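Local coordinates for envelope protein (White spot syndrome virus, PDB 7DDA) that forms part of the viral envelope and, through sulfate-binding sites in the C-terminal domain described here, probably binds heparin-like sulfated sugars, at residues A[30-35]-A[166-171]; A[105-110]-A[140-145]; A[116-121]-A[160-165]; A[133-138]-A[146-151]. All coordinates share one frame; numbering follows the deposited sequence.

Contact 1: residues A[30-35]-A[166-171]; sequences SKTATV and FLNCWT
Strands 30-35 and 166-170 run antiparallel, their axes 4.7 Å apart at closest approach and 163° between their directions. Lys31 pairs with Cys169 and Ala33 with Leu167 through two backbone hydrogen bonds each; Lys31 N to Cys169 O measures 2.7 Å. A side chain joins this pattern: Asn168 ND2 donates to Lys31 O over 3.3 Å, reaching it from above the carbonyl plane while Cys169 N meets the same oxygen almost in line with its C=O bond. With CG anti to the backbone N (chi1 -175°), the Asn168 amide comes over to Thr32, whose CG2 lies 3.3 Å from ND2. On the same face Thr34 lies alongside Phe166, OG1 at the ring edge. On the other face Val35 CG2 packs obliquely against Leu167 CD1 at 4.0 Å, next to Ile82 and Phe80 of strand 80-89, and Cys169 is disulfide-bonded to Cys111. The arrangement is that of neighbouring central strands in one sheet of a two-sheet, all-beta domain.

Contact 2: residues A[105-110]-A[140-145]; sequences KKAGYT and IDENEE
Glu142 reaches across to the turn at Ala107 and Gly108, where its OE1 accepts a weak hydrogen bond of 3.5 Å from Gly108 N. Its CG is anti to the backbone N (chi1 -174°) and the chain beyond is extended; CG passes 3.6 Å from Lys106 O, and the carboxylate carbon CD comes to rest 3.4 Å from Ala107 CA. A second weak bond, also 3.5 Å, runs from Thr110 OG1 to Asp141 OD1, the two side chains lying side by side and pointing the same way. Each segment contains a type II beta turn, Lys106 to Tyr109 and Asp141 to Glu144, in the loops that lead into strands 110-120 and 145-153. Each turn is closed by its own backbone: Tyr109 N donates to Lys106 O, and Glu144 N to Asp141 O. In the second, Glu144 OE1 also accepts from Asp141 N at 2.9 Å, the donor standing above the carboxylate plane. Asn104 is a shared partner, its ND2 donating to both Tyr109 O and Ile140 O and its OD1 accepting from Lys106 N. Asn143 O accepts from Arg103 NH1. Asn143 OD1 lies 3.6 Å from Lys105 CD where the two side chains cross, and the Lys105 side chain approaches a bound sulfate ion. Within the first turn, Lys106 CE sits over the centre of the Tyr109 ring, 3.3 Å above its plane.

Contact 3: residues A[116-121]-A[160-165]; sequences FAEIES and KLIIYF
The side chains of Phe116 and Tyr164 run alongside each other, their rings forming an oblique pair with planes 38° apart and Phe116 CD2 3.6 Å from Tyr164 CD1. At the edge of the Tyr164 ring, in its plane, are Phe116 O and Glu118 OE2, the latter 3.1 Å from Tyr164 OH. Phe116 of each of the other two subunits meets the Phe116 ring edge-to-face. Strands 116-120 and 160-165 are antiparallel, and backbone hydrogen bonds join Phe116 to Tyr164, Glu118 to Ile162 and Glu120 to Lys160 in both directions. Glu118 CG lies between the backbone N and the carbonyl carbon (chi1 54°), and the bend at chi2 sets the carboxylate beside Ile162, with OE2 3.5 Å from its CB. On the other face Ala117 CB packs on Leu161 CD1 at 4.0 Å. Glu120 forms a salt bridge with Arg137 of the third subunit, and Lys160 with Asp40 and Asp47. The chemistry thus divides by face: Phe116, Glu118, Glu120 and Tyr164 meet neighbouring subunits, whereas Ala117, Ile119, Leu161 and Ile163 pack against the second sheet.

Contact 4: residues A[133-138]-A[146-151]; sequences AENNRD and GKYGFL. With SO4 (sulfate ion), chain B.
Antiparallel strands of a beta hairpin, 131-135 and 145-153, meet here at the margin of the second sheet, and the pairing is loose. Among the backbone bonds, Ala133 N donates to Gly149 O and Gly149 N to Glu134 O, whereas Asn136 N reaches Lys147 O only weakly, at 3.5 Å. The side-chain bond across the hairpin is stronger: Tyr148 OH gives its proton to a lone pair of Asn136 O, in the carbonyl plane, at 2.8 Å. In van der Waals contact, Asn135 OD1 lies at the edge of the Tyr148 ring, 3.3 Å from CE1, its amide turned 79° from the ring plane. Glu134 is salt-bridged to Lys97, and Arg137 to Glu120 of the second subunit. A sulfate ion, probably from the crystallisation liquor, accepts from Lys147 N through O3 and lies beside Asn136 ND2, consistent with a sulfate site of the kind implicated in heparin binding. Asn136 OD1 accepts from Asp138 N at 2.8 Å, completing an Asx turn.

From the N terminus, strand 30-40 is paired by contact 1 with the last strand, 160-170, closing a loop that encloses the other three contacts. Contact 2 joins the turn before strand 110-120 to the one before strand 145-153. Contact 3 pairs strand 110-120 with the other flank of strand 160-170, so contacts 1 and 3 lie in the same sheet; it crosses contact 2 along the chain. Contact 4, a hairpin of the second sheet, nests inside contact 3 and also crosses contact 2. Phe150 packs on Ala117, Leu161 and Ile163, joining the sheets of contacts 3 and 4, while Trp170 O and Thr110 N link contacts 1 and 2.

Contact 1: residues A[30-35]-A[166-171]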
loop_
_atom_site.group_PDB
_atom_site.type_symbol
_atom_site.label_atom_id
_atom_site.label_comp_id
_atom_site.label_asym_id
_atom_site.label_seq_id
_atom_site.Cartn_x
_atom_site.Cartn_y
_atom_site.Cartn_z
ATOM N N SER A 30 -11.139 19.208 -9.702
ATOM C CA SER A 30 -10.247 18.053 -9.671
ATOM C C SER A 30 -10.516 17.225 -8.419
ATOM O O SER A 30 -10.769 17.777 -7.345
ATOM C CB SER A 30 -8.777 18.491 -9.714
ATOM O OG SER A 30 -7.915 17.372 -9.590
ATOM N N LYS A 31 -10.465 15.899 -8.553
ATOM C CA LYS A 31 -10.844 14.998 -7.470
ATOM C C LYS A 31 -9.970 13.747 -7.488
ATOM O O LYS A 31 -9.491 13.312 -8.543
ATOM C CB LYS A 31 -12.324 14.582 -7.572
ATOM C CG LYS A 31 -13.317 15.723 -7.535
ATOM C CD LYS A 31 -14.053 15.791 -6.211
ATOM C CE LYS A 31 -15.383 16.508 -6.376
ATOM N NZ LYS A 31 -15.872 17.062 -5.091
ATOM N N THR A 32 -9.763 13.175 -6.301
ATOM C CA THR A 32 -9.084 11.896 -6.160
ATOM C C THR A 32 -9.857 10.996 -5.199
ATOM O O THR A 32 -10.533 11.467 -4.278
ATOM C CB THR A 32 -7.627 12.028 -5.671
ATOM O OG1 THR A 32 -7.592 12.730 -4.423
ATOM C CG2 THR A 32 -6.739 12.737 -6.674
ATOM N N ALA A 33 -9.766 9.689 -5.444
ATOM C CA ALA A 33 -10.388 8.693 -4.586
ATOM C C ALA A 33 -9.528 7.437 -4.569
ATOM O O ALA A 33 -8.809 7.135 -5.530
ATOM C CB ALA A 33 -11.811 8.353 -5.036
ATOM N N THR A 34 -9.606 6.717 -3.456
ATOM C CA THR A 34 -8.988 5.411 -3.287
ATOM C C THR A 34 -10.099 4.403 -3.049
ATOM O O THR A 34 -10.930 4.597 -2.155
ATOM C CB THR A 34 -8.011 5.403 -2.101
ATOM O OG1 THR A 34 -6.978 6.369 -2.330
ATOM C CG2 THR A 34 -7.402 4.016 -1.900
ATOM N N VAL A 35 -10.122 3.338 -3.842
ATOM C CA VAL A 35 -11.135 2.299 -3.720
ATOM C C VAL A 35 -10.419 0.967 -3.504
ATOM O O VAL A 35 -9.571 0.568 -4.316
ATOM C CB VAL A 35 -12.061 2.267 -4.954
ATOM C CG1 VAL A 35 -13.212 1.294 -4.752
ATOM C CG2 VAL A 35 -12.596 3.662 -5.238
ATOM N N PHE A 166 -6.173 3.835 -7.288
ATOM C CA PHE A 166 -5.833 5.224 -6.966
ATOM C C PHE A 166 -6.304 6.102 -8.117
ATOM O O PHE A 166 -5.652 6.176 -9.163
ATOM C CB PHE A 166 -4.344 5.372 -6.696
ATOM C CG PHE A 166 -3.830 4.411 -5.651
ATOM C CD1 PHE A 166 -4.196 4.559 -4.323
ATOM C CD2 PHE A 166 -3.022 3.343 -6.001
ATOM C CE1 PHE A 166 -3.734 3.686 -3.357
ATOM C CE2 PHE A 166 -2.564 2.469 -5.044
ATOM C CZ PHE A 166 -2.914 2.641 -3.716
ATOM N N LEU A 167 -7.430 6.783 -7.901
ATOM C CA LEU A 167 -8.160 7.475 -8.955
ATOM C C LEU A 167 -7.909 8.979 -8.905
ATOM O O LEU A 167 -8.004 9.602 -7.842
ATOM C CB LEU A 167 -9.648 7.157 -8.825
ATOM C CG LEU A 167 -9.934 5.722 -9.266
ATOM C CD1 LEU A 167 -11.207 5.222 -8.635
ATOM C CD2 LEU A 167 -10.066 5.657 -10.784
ATOM N N ASN A 168 -7.581 9.552 -10.059
ATOM C CA ASN A 168 -7.346 10.985 -10.188
ATOM C C ASN A 168 -8.169 11.501 -11.359
ATOM O O ASN A 168 -7.842 11.229 -12.517
ATOM C CB ASN A 168 -5.860 11.289 -10.380
ATOM C CG ASN A 168 -5.573 12.777 -10.385
ATOM O OD1 ASN A 168 -4.550 13.221 -10.906
ATOM N ND2 ASN A 168 -6.502 13.562 -9.841
ATOM N N CYS A 169 -9.225 12.250 -11.056
ATOM C CA CYS A 169 -10.202 12.678 -12.043
ATOM C C CYS A 169 -10.322 14.200 -12.086
ATOM O O CYS A 169 -10.131 14.887 -11.077
ATOM C CB CYS A 169 -11.565 12.061 -11.745
ATOM S SG CYS A 169 -11.504 10.279 -11.649
ATOM N N TRP A 170 -10.668 14.718 -13.265
ATOM C CA TRP A 170 -10.777 16.154 -13.473
ATOM C C TRP A 170 -11.781 16.435 -14.586
ATOM O O TRP A 170 -12.166 15.540 -15.338
ATOM C CB TRP A 170 -9.415 16.755 -13.810
ATOM C CG TRP A 170 -8.875 16.259 -15.094
ATOM C CD1 TRP A 170 -9.084 16.795 -16.322
ATOM C CD2 TRP A 170 -8.033 15.114 -15.292
ATOM N NE1 TRP A 170 -8.428 16.056 -17.282
ATOM C CE2 TRP A 170 -7.774 15.019 -16.673
ATOM C CE3 TRP A 170 -7.476 14.159 -14.438
ATOM C CZ2 TRP A 170 -6.976 14.012 -17.218
ATOM C CZ3 TRP A 170 -6.687 13.162 -14.986
ATOM C CH2 TRP A 170 -6.444 13.098 -16.361
ATOM N N THR A 171 -12.202 17.695 -14.682
ATOM C CA THR A 171 -13.125 18.137 -15.731
ATOM C C THR A 171 -12.402 18.982 -16.774
ATOM O O THR A 171 -11.291 19.454 -16.530
ATOM C CB THR A 171 -14.273 18.958 -15.163
ATOM O OG1 THR A 171 -13.733 20.093 -14.483
ATOM C CG2 THR A 171 -15.074 18.139 -14.191
#

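Contact 2: residues A[105-110]-A[140-145]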
loop_
_atom_site.group_PDB
_atom_site.type_symbol
_atom_site.label_atom_id
_atom_site.label_comp_id
_atom_site.label_asym_id
_atom_site.label_seq_id
_atom_site.Cartn_x
_atom_site.Cartn_y
_atom_site.Cartn_z
ATOM N N LYS A 105 -17.804 6.472 -14.217
ATOM C CA LYS A 105 -19.216 6.823 -14.287
ATOM C C LYS A 105 -19.476 8.273 -13.897
ATOM O O LYS A 105 -20.618 8.632 -13.604
ATOM C CB LYS A 105 -20.032 5.894 -13.394
ATOM C CG LYS A 105 -19.894 4.445 -13.769
ATOM C CD LYS A 105 -20.640 4.184 -15.047
ATOM C CE LYS A 105 -21.916 3.467 -14.746
ATOM N NZ LYS A 105 -22.737 3.299 -15.965
ATOM N N LYS A 106 -18.443 9.113 -13.877
ATOM C CA LYS A 106 -18.570 10.497 -13.436
ATOM C C LYS A 106 -18.858 11.383 -14.639
ATOM O O LYS A 106 -17.972 11.614 -15.475
ATOM C CB LYS A 106 -17.299 10.963 -12.735
ATOM C CG LYS A 106 -17.227 10.602 -11.297
ATOM C CD LYS A 106 -16.035 11.266 -10.654
ATOM C CE LYS A 106 -16.391 12.673 -10.221
ATOM N NZ LYS A 106 -17.616 12.666 -9.381
ATOM N N ALA A 107 -20.082 11.898 -14.720
ATOM C CA ALA A 107 -20.420 12.800 -15.813
ATOM C C ALA A 107 -19.504 14.018 -15.785
ATOM O O ALA A 107 -19.335 14.658 -14.744
ATOM C CB ALA A 107 -21.883 13.215 -15.720
ATOM N N GLY A 108 -18.875 14.302 -16.922
ATOM C CA GLY A 108 -17.967 15.413 -17.056
ATOM C C GLY A 108 -16.499 15.079 -16.880
ATOM O O GLY A 108 -15.646 15.825 -17.380
ATOM N N TYR A 109 -16.170 13.977 -16.204
ATOM C CA TYR A 109 -14.806 13.750 -15.739
ATOM C C TYR A 109 -14.017 12.799 -16.630
ATOM O O TYR A 109 -14.557 11.837 -17.185
ATOM C CB TYR A 109 -14.806 13.215 -14.312
ATOM C CG TYR A 109 -15.108 14.265 -13.269
ATOM C CD1 TYR A 109 -16.416 14.656 -12.997
ATOM C CD2 TYR A 109 -14.077 14.871 -12.552
ATOM C CE1 TYR A 109 -16.685 15.620 -12.033
ATOM C CE2 TYR A 109 -14.338 15.828 -11.586
ATOM C CZ TYR A 109 -15.639 16.199 -11.330
ATOM O OH TYR A 109 -15.882 17.149 -10.371
ATOM N N THR A 110 -12.732 13.096 -16.766
ATOM C CA THR A 110 -11.725 12.193 -17.293
ATOM C C THR A 110 -10.892 11.708 -16.114
ATOM O O THR A 110 -10.684 12.459 -15.154
ATOM C CB THR A 110 -10.846 12.909 -18.324
ATOM O OG1 THR A 110 -11.686 13.459 -19.346
ATOM C CG2 THR A 110 -9.828 11.954 -18.962
ATOM N N ILE A 140 -9.162 7.879 -19.012
ATOM C CA ILE A 140 -10.352 7.045 -19.061
ATOM C C ILE A 140 -11.532 7.995 -19.065
ATOM O O ILE A 140 -11.839 8.615 -18.039
ATOM C CB ILE A 140 -10.445 6.060 -17.882
ATOM C CG1 ILE A 140 -9.268 5.077 -17.880
ATOM C CG2 ILE A 140 -11.738 5.268 -17.946
ATOM C CD1 ILE A 140 -9.157 4.272 -16.582
ATOM N N ASP A 141 -12.188 8.119 -20.213
ATOM C CA ASP A 141 -13.291 9.049 -20.360
ATOM C C ASP A 141 -14.529 8.512 -19.665
ATOM O O ASP A 141 -14.540 7.408 -19.124
ATOM C CB ASP A 141 -13.559 9.311 -21.833
ATOM C CG ASP A 141 -12.451 10.070 -22.477
ATOM O OD1 ASP A 141 -11.938 10.997 -21.811
ATOM O OD2 ASP A 141 -12.088 9.735 -23.626
ATOM N N GLU A 142 -15.592 9.310 -19.671
ATOM C CA GLU A 142 -16.832 8.873 -19.047
ATOM C C GLU A 142 -17.395 7.674 -19.793
ATOM O O GLU A 142 -17.449 7.659 -21.028
ATOM C CB GLU A 142 -17.842 10.009 -19.015
ATOM C CG GLU A 142 -19.100 9.655 -18.256
ATOM C CD GLU A 142 -20.223 10.655 -18.471
ATOM O OE1 GLU A 142 -19.954 11.747 -19.041
ATOM O OE2 GLU A 142 -21.369 10.334 -18.073
ATOM N N ASN A 143 -17.778 6.652 -19.030
ATOM C CA ASN A 143 -18.287 5.360 -19.481
ATOM C C ASN A 143 -17.233 4.531 -20.201
ATOM O O ASN A 143 -17.544 3.437 -20.693
ATOM C CB ASN A 143 -19.537 5.510 -20.350
ATOM C CG ASN A 143 -20.746 5.882 -19.523
ATOM O OD1 ASN A 143 -21.001 5.265 -18.478
ATOM N ND2 ASN A 143 -21.474 6.909 -19.951
ATOM N N GLU A 144 -15.995 4.994 -20.263
ATOM C CA GLU A 144 -14.913 4.134 -20.698
ATOM C C GLU A 144 -14.382 3.321 -19.511
ATOM O O GLU A 144 -14.489 3.731 -18.355
ATOM C CB GLU A 144 -13.816 4.973 -21.333
ATOM C CG GLU A 144 -12.675 4.147 -21.826
ATOM C CD GLU A 144 -11.589 4.987 -22.421
ATOM O OE1 GLU A 144 -11.754 6.238 -22.424
ATOM O OE2 GLU A 144 -10.582 4.386 -22.871
ATOM N N GLU A 145 -13.858 2.131 -19.797
ATOM C CA GLU A 145 -13.327 1.251 -18.764
ATOM C C GLU A 145 -11.809 1.172 -18.853
ATOM O O GLU A 145 -11.221 1.285 -19.937
ATOM C CB GLU A 145 -13.897 -0.170 -18.868
ATOM C CG GLU A 145 -13.331 -0.952 -20.045
ATOM C CD GLU A 145 -13.837 -2.393 -20.147
ATOM O OE1 GLU A 145 -14.542 -2.869 -19.219
ATOM O OE2 GLU A 145 -13.528 -3.041 -21.181
#

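Contact 3: residues A[116-121]-A[160-165]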
loop_
_atom_site.group_PDB
_atom_site.type_symbol
_atom_site.label_atom_id
_atom_site.label_comp_id
_atom_site.label_asym_id
_atom_site.label_seq_id
_atom_site.Cartn_x
_atom_site.Cartn_y
_atom_site.Cartn_z
ATOM N N PHE A 116 -2.489 -1.034 -6.965
ATOM C CA PHE A 116 -1.660 -1.885 -6.140
ATOM C C PHE A 116 -2.516 -3.081 -5.730
ATOM O O PHE A 116 -3.715 -2.935 -5.464
ATOM C CB PHE A 116 -1.141 -1.122 -4.912
ATOM C CG PHE A 116 -0.449 -2.004 -3.910
ATOM C CD1 PHE A 116 0.724 -2.662 -4.245
ATOM C CD2 PHE A 116 -1.014 -2.234 -2.661
ATOM C CE1 PHE A 116 1.349 -3.498 -3.337
ATOM C CE2 PHE A 116 -0.389 -3.066 -1.747
ATOM C CZ PHE A 116 0.799 -3.698 -2.084
ATOM N N ALA A 117 -1.912 -4.263 -5.684
ATOM C CA ALA A 117 -2.650 -5.464 -5.315
ATOM C C ALA A 117 -1.784 -6.367 -4.444
ATOM O O ALA A 117 -0.558 -6.396 -4.582
ATOM C CB ALA A 117 -3.125 -6.227 -6.553
ATOM N N GLU A 118 -2.437 -7.101 -3.546
ATOM C CA GLU A 118 -1.748 -7.969 -2.598
ATOM C C GLU A 118 -2.670 -9.109 -2.179
ATOM O O GLU A 118 -3.890 -8.946 -2.101
ATOM C CB GLU A 118 -1.214 -7.153 -1.400
ATOM C CG GLU A 118 -2.220 -6.248 -0.621
ATOM C CD GLU A 118 -2.874 -6.846 0.614
ATOM O OE1 GLU A 118 -2.373 -7.855 1.120
ATOM O OE2 GLU A 118 -3.827 -6.228 1.148
ATOM N N ILE A 119 -2.075 -10.285 -1.978
ATOM C CA ILE A 119 -2.811 -11.461 -1.532
ATOM C C ILE A 119 -3.014 -11.389 -0.021
ATOM O O ILE A 119 -2.067 -11.179 0.741
ATOM C CB ILE A 119 -2.067 -12.744 -1.928
ATOM C CG1 ILE A 119 -1.796 -12.764 -3.429
ATOM C CG2 ILE A 119 -2.854 -13.986 -1.486
ATOM C CD1 ILE A 119 -2.944 -13.254 -4.234
ATOM N N GLU A 120 -4.246 -11.563 0.415
ATOM C CA GLU A 120 -4.591 -11.581 1.826
ATOM C C GLU A 120 -4.951 -13.005 2.204
ATOM O O GLU A 120 -5.916 -13.568 1.687
ATOM C CB GLU A 120 -5.748 -10.638 2.125
ATOM C CG GLU A 120 -5.903 -10.317 3.560
ATOM C CD GLU A 120 -7.128 -9.492 3.800
ATOM O OE1 GLU A 120 -7.011 -8.249 3.802
ATOM O OE2 GLU A 120 -8.215 -10.095 3.958
ATOM N N SER A 121 -4.188 -13.564 3.118
ATOM C CA SER A 121 -4.152 -14.989 3.369
ATOM C C SER A 121 -3.865 -15.200 4.844
ATOM O O SER A 121 -3.190 -14.386 5.485
ATOM C CB SER A 121 -3.078 -15.660 2.513
ATOM O OG SER A 121 -2.851 -16.985 2.947
ATOM N N LYS A 160 -7.649 -14.163 -0.511
ATOM C CA LYS A 160 -8.281 -13.053 -1.210
ATOM C C LYS A 160 -7.260 -12.205 -1.956
ATOM O O LYS A 160 -6.086 -12.113 -1.573
ATOM C CB LYS A 160 -9.067 -12.148 -0.247
ATOM C CG LYS A 160 -10.148 -12.859 0.585
ATOM C CD LYS A 160 -11.159 -13.563 -0.303
ATOM C CE LYS A 160 -12.298 -14.181 0.495
ATOM N NZ LYS A 160 -13.315 -14.762 -0.416
ATOM N N LEU A 161 -7.729 -11.578 -3.028
ATOM C CA LEU A 161 -6.980 -10.555 -3.748
ATOM C C LEU A 161 -7.531 -9.195 -3.337
ATOM O O LEU A 161 -8.733 -8.946 -3.466
ATOM C CB LEU A 161 -7.087 -10.766 -5.261
ATOM C CG LEU A 161 -6.382 -9.789 -6.205
ATOM C CD1 LEU A 161 -4.871 -9.777 -5.988
ATOM C CD2 LEU A 161 -6.703 -10.147 -7.646
ATOM N N ILE A 162 -6.668 -8.336 -2.803
ATOM C CA ILE A 162 -7.046 -6.978 -2.433
ATOM C C ILE A 162 -6.417 -6.040 -3.454
ATOM O O ILE A 162 -5.187 -5.998 -3.594
ATOM C CB ILE A 162 -6.611 -6.626 -1.003
ATOM C CG1 ILE A 162 -6.980 -7.751 -0.025
ATOM C CG2 ILE A 162 -7.263 -5.354 -0.560
ATOM C CD1 ILE A 162 -8.479 -8.017 0.104
ATOM N N ILE A 163 -7.257 -5.314 -4.191
ATOM C CA ILE A 163 -6.809 -4.392 -5.226
ATOM C C ILE A 163 -7.111 -2.970 -4.777
ATOM O O ILE A 163 -8.232 -2.669 -4.342
ATOM C CB ILE A 163 -7.478 -4.672 -6.580
ATOM C CG1 ILE A 163 -7.459 -6.154 -6.921
ATOM C CG2 ILE A 163 -6.815 -3.867 -7.668
ATOM C CD1 ILE A 163 -8.424 -6.485 -8.067
ATOM N N TYR A 164 -6.117 -2.096 -4.894
ATOM C CA TYR A 164 -6.258 -0.697 -4.524
ATOM C C TYR A 164 -6.245 0.125 -5.806
ATOM O O TYR A 164 -5.299 0.041 -6.594
ATOM C CB TYR A 164 -5.145 -0.257 -3.563
ATOM C CG TYR A 164 -5.053 -1.070 -2.271
ATOM C CD1 TYR A 164 -4.595 -2.385 -2.280
ATOM C CD2 TYR A 164 -5.418 -0.521 -1.050
ATOM C CE1 TYR A 164 -4.513 -3.130 -1.110
ATOM C CE2 TYR A 164 -5.335 -1.259 0.129
ATOM C CZ TYR A 164 -4.883 -2.562 0.095
ATOM O OH TYR A 164 -4.796 -3.317 1.262
ATOM N N PHE A 165 -7.309 0.888 -6.027
ATOM C CA PHE A 165 -7.426 1.763 -7.184
ATOM C C PHE A 165 -7.196 3.191 -6.725
ATOM O O PHE A 165 -7.947 3.698 -5.878
ATOM C CB PHE A 165 -8.800 1.635 -7.842
ATOM C CG PHE A 165 -9.103 0.258 -8.350
ATOM C CD1 PHE A 165 -9.587 -0.720 -7.492
ATOM C CD2 PHE A 165 -8.925 -0.055 -9.674
ATOM C CE1 PHE A 165 -9.870 -1.989 -7.962
ATOM C CE2 PHE A 165 -9.211 -1.311 -10.141
ATOM C CZ PHE A 165 -9.683 -2.279 -9.290
#

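Contact 4: residues A[133-138]-A[146-151]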
loop_
_atom_site.group_PDB
_atom_site.type_symbol
_atom_site.label_atom_id
_atom_site.label_comp_id
_atom_site.label_asym_id
_atom_site.label_seq_id
_atom_site.Cartn_x
_atom_site.Cartn_y
_atom_site.Cartn_z
ATOM N N ALA A 133 -0.623 -7.803 -15.593
ATOM C CA ALA A 133 -0.879 -8.078 -17.004
ATOM C C ALA A 133 -1.511 -6.842 -17.629
ATOM O O ALA A 133 -0.831 -5.827 -17.802
ATOM C CB ALA A 133 -1.770 -9.315 -17.177
ATOM N N GLU A 134 -2.804 -6.909 -17.952
ATOM C CA GLU A 134 -3.524 -5.720 -18.400
ATOM C C GLU A 134 -3.418 -4.609 -17.364
ATOM O O GLU A 134 -3.609 -4.833 -16.164
ATOM C CB GLU A 134 -4.993 -6.040 -18.645
ATOM C CG GLU A 134 -5.275 -6.922 -19.843
ATOM C CD GLU A 134 -5.236 -8.400 -19.517
ATOM O OE1 GLU A 134 -4.635 -8.787 -18.495
ATOM O OE2 GLU A 134 -5.839 -9.180 -20.279
ATOM N N ASN A 135 -3.129 -3.401 -17.839
ATOM C CA ASN A 135 -3.039 -2.239 -16.965
ATOM C C ASN A 135 -3.241 -0.994 -17.815
ATOM O O ASN A 135 -2.354 -0.628 -18.584
ATOM C CB ASN A 135 -1.687 -2.203 -16.266
ATOM C CG ASN A 135 -1.643 -1.195 -15.156
ATOM O OD1 ASN A 135 -2.290 -0.153 -15.222
ATOM N ND2 ASN A 135 -0.870 -1.490 -14.124
ATOM N N ASN A 136 -4.370 -0.317 -17.650
ATOM C CA ASN A 136 -4.633 0.904 -18.407
ATOM C C ASN A 136 -4.038 2.107 -17.678
ATOM O O ASN A 136 -4.552 2.547 -16.641
ATOM C CB ASN A 136 -6.134 1.071 -18.631
ATOM C CG ASN A 136 -6.457 2.242 -19.537
ATOM O OD1 ASN A 136 -5.607 3.092 -19.800
ATOM N ND2 ASN A 136 -7.680 2.276 -20.048
ATOM N N ARG A 137 -2.980 2.665 -18.241
ATOM C CA ARG A 137 -2.316 3.835 -17.683
ATOM C C ARG A 137 -2.803 5.138 -18.292
ATOM O O ARG A 137 -2.343 6.208 -17.883
ATOM C CB ARG A 137 -0.799 3.716 -17.883
ATOM C CG ARG A 137 -0.226 2.585 -17.097
ATOM C CD ARG A 137 1.043 2.043 -17.675
ATOM N NE ARG A 137 1.588 1.003 -16.799
ATOM C CZ ARG A 137 1.999 1.190 -15.544
ATOM N NH1 ARG A 137 1.998 2.401 -14.985
ATOM N NH2 ARG A 137 2.443 0.152 -14.851
ATOM N N ASP A 138 -3.711 5.078 -19.256
ATOM C CA ASP A 138 -4.092 6.254 -20.014
ATOM C C ASP A 138 -5.295 6.935 -19.391
ATOM O O ASP A 138 -5.820 6.524 -18.355
ATOM C CB ASP A 138 -4.393 5.884 -21.461
ATOM C CG ASP A 138 -3.281 5.093 -22.086
ATOM O OD1 ASP A 138 -2.108 5.520 -21.951
ATOM O OD2 ASP A 138 -3.579 4.041 -22.693
ATOM N N GLY A 146 -11.191 0.995 -17.687
ATOM C CA GLY A 146 -9.821 0.516 -17.582
ATOM C C GLY A 146 -9.820 -0.938 -17.130
ATOM O O GLY A 146 -10.573 -1.319 -16.228
ATOM N N LYS A 147 -8.983 -1.745 -17.769
ATOM C CA LYS A 147 -8.879 -3.167 -17.458
ATOM C C LYS A 147 -7.575 -3.443 -16.718
ATOM O O LYS A 147 -6.504 -3.004 -17.156
ATOM C CB LYS A 147 -8.962 -4.018 -18.729
ATOM C CG LYS A 147 -10.274 -3.830 -19.476
ATOM C CD LYS A 147 -10.535 -4.908 -20.526
ATOM C CE LYS A 147 -9.439 -4.975 -21.579
ATOM N NZ LYS A 147 -9.304 -3.757 -22.394
ATOM N N TYR A 148 -7.668 -4.201 -15.621
ATOM C CA TYR A 148 -6.528 -4.496 -14.757
ATOM C C TYR A 148 -6.457 -5.996 -14.508
ATOM O O TYR A 148 -7.379 -6.580 -13.932
ATOM C CB TYR A 148 -6.647 -3.689 -13.461
ATOM C CG TYR A 148 -6.683 -2.218 -13.840
ATOM C CD1 TYR A 148 -5.518 -1.556 -14.218
ATOM C CD2 TYR A 148 -7.883 -1.526 -13.922
ATOM C CE1 TYR A 148 -5.538 -0.245 -14.630
ATOM C CE2 TYR A 148 -7.911 -0.195 -14.338
ATOM C CZ TYR A 148 -6.738 0.431 -14.689
ATOM O OH TYR A 148 -6.750 1.744 -15.090
ATOM N N GLY A 149 -5.379 -6.622 -14.968
ATOM C CA GLY A 149 -5.238 -8.070 -14.930
ATOM C C GLY A 149 -4.095 -8.509 -14.028
ATOM O O GLY A 149 -3.016 -7.913 -14.039
ATOM N N PHE A 150 -4.336 -9.571 -13.270
ATOM C CA PHE A 150 -3.362 -10.052 -12.308
ATOM C C PHE A 150 -3.105 -11.531 -12.538
ATOM O O PHE A 150 -4.049 -12.309 -12.701
ATOM C CB PHE A 150 -3.857 -9.771 -10.900
ATOM C CG PHE A 150 -4.191 -8.326 -10.680
ATOM C CD1 PHE A 150 -3.190 -7.407 -10.381
ATOM C CD2 PHE A 150 -5.492 -7.869 -10.835
ATOM C CE1 PHE A 150 -3.486 -6.069 -10.198
ATOM C CE2 PHE A 150 -5.802 -6.524 -10.656
ATOM C CZ PHE A 150 -4.799 -5.625 -10.333
ATOM N N LEU A 151 -1.831 -11.905 -12.595
ATOM C CA LEU A 151 -1.428 -13.306 -12.599
ATOM C C LEU A 151 -1.059 -13.674 -11.173
ATOM O O LEU A 151 -0.134 -13.086 -10.603
ATOM C CB LEU A 151 -0.231 -13.534 -13.518
ATOM C CG LEU A 151 0.280 -14.964 -13.716
ATOM C CD1 LEU A 151 -0.789 -15.939 -14.226
ATOM C CD2 LEU A 151 1.493 -14.941 -14.628
HETATM S S SO4 B . -8.017 -1.072 -20.912
HETATM O O1 SO4 B . -6.974 -0.533 -21.791
HETATM O O2 SO4 B . -8.694 0.007 -20.248
HETATM O O3 SO4 B . -7.322 -1.881 -19.923
HETATM O O4 SO4 B . -8.924 -1.893 -21.668
#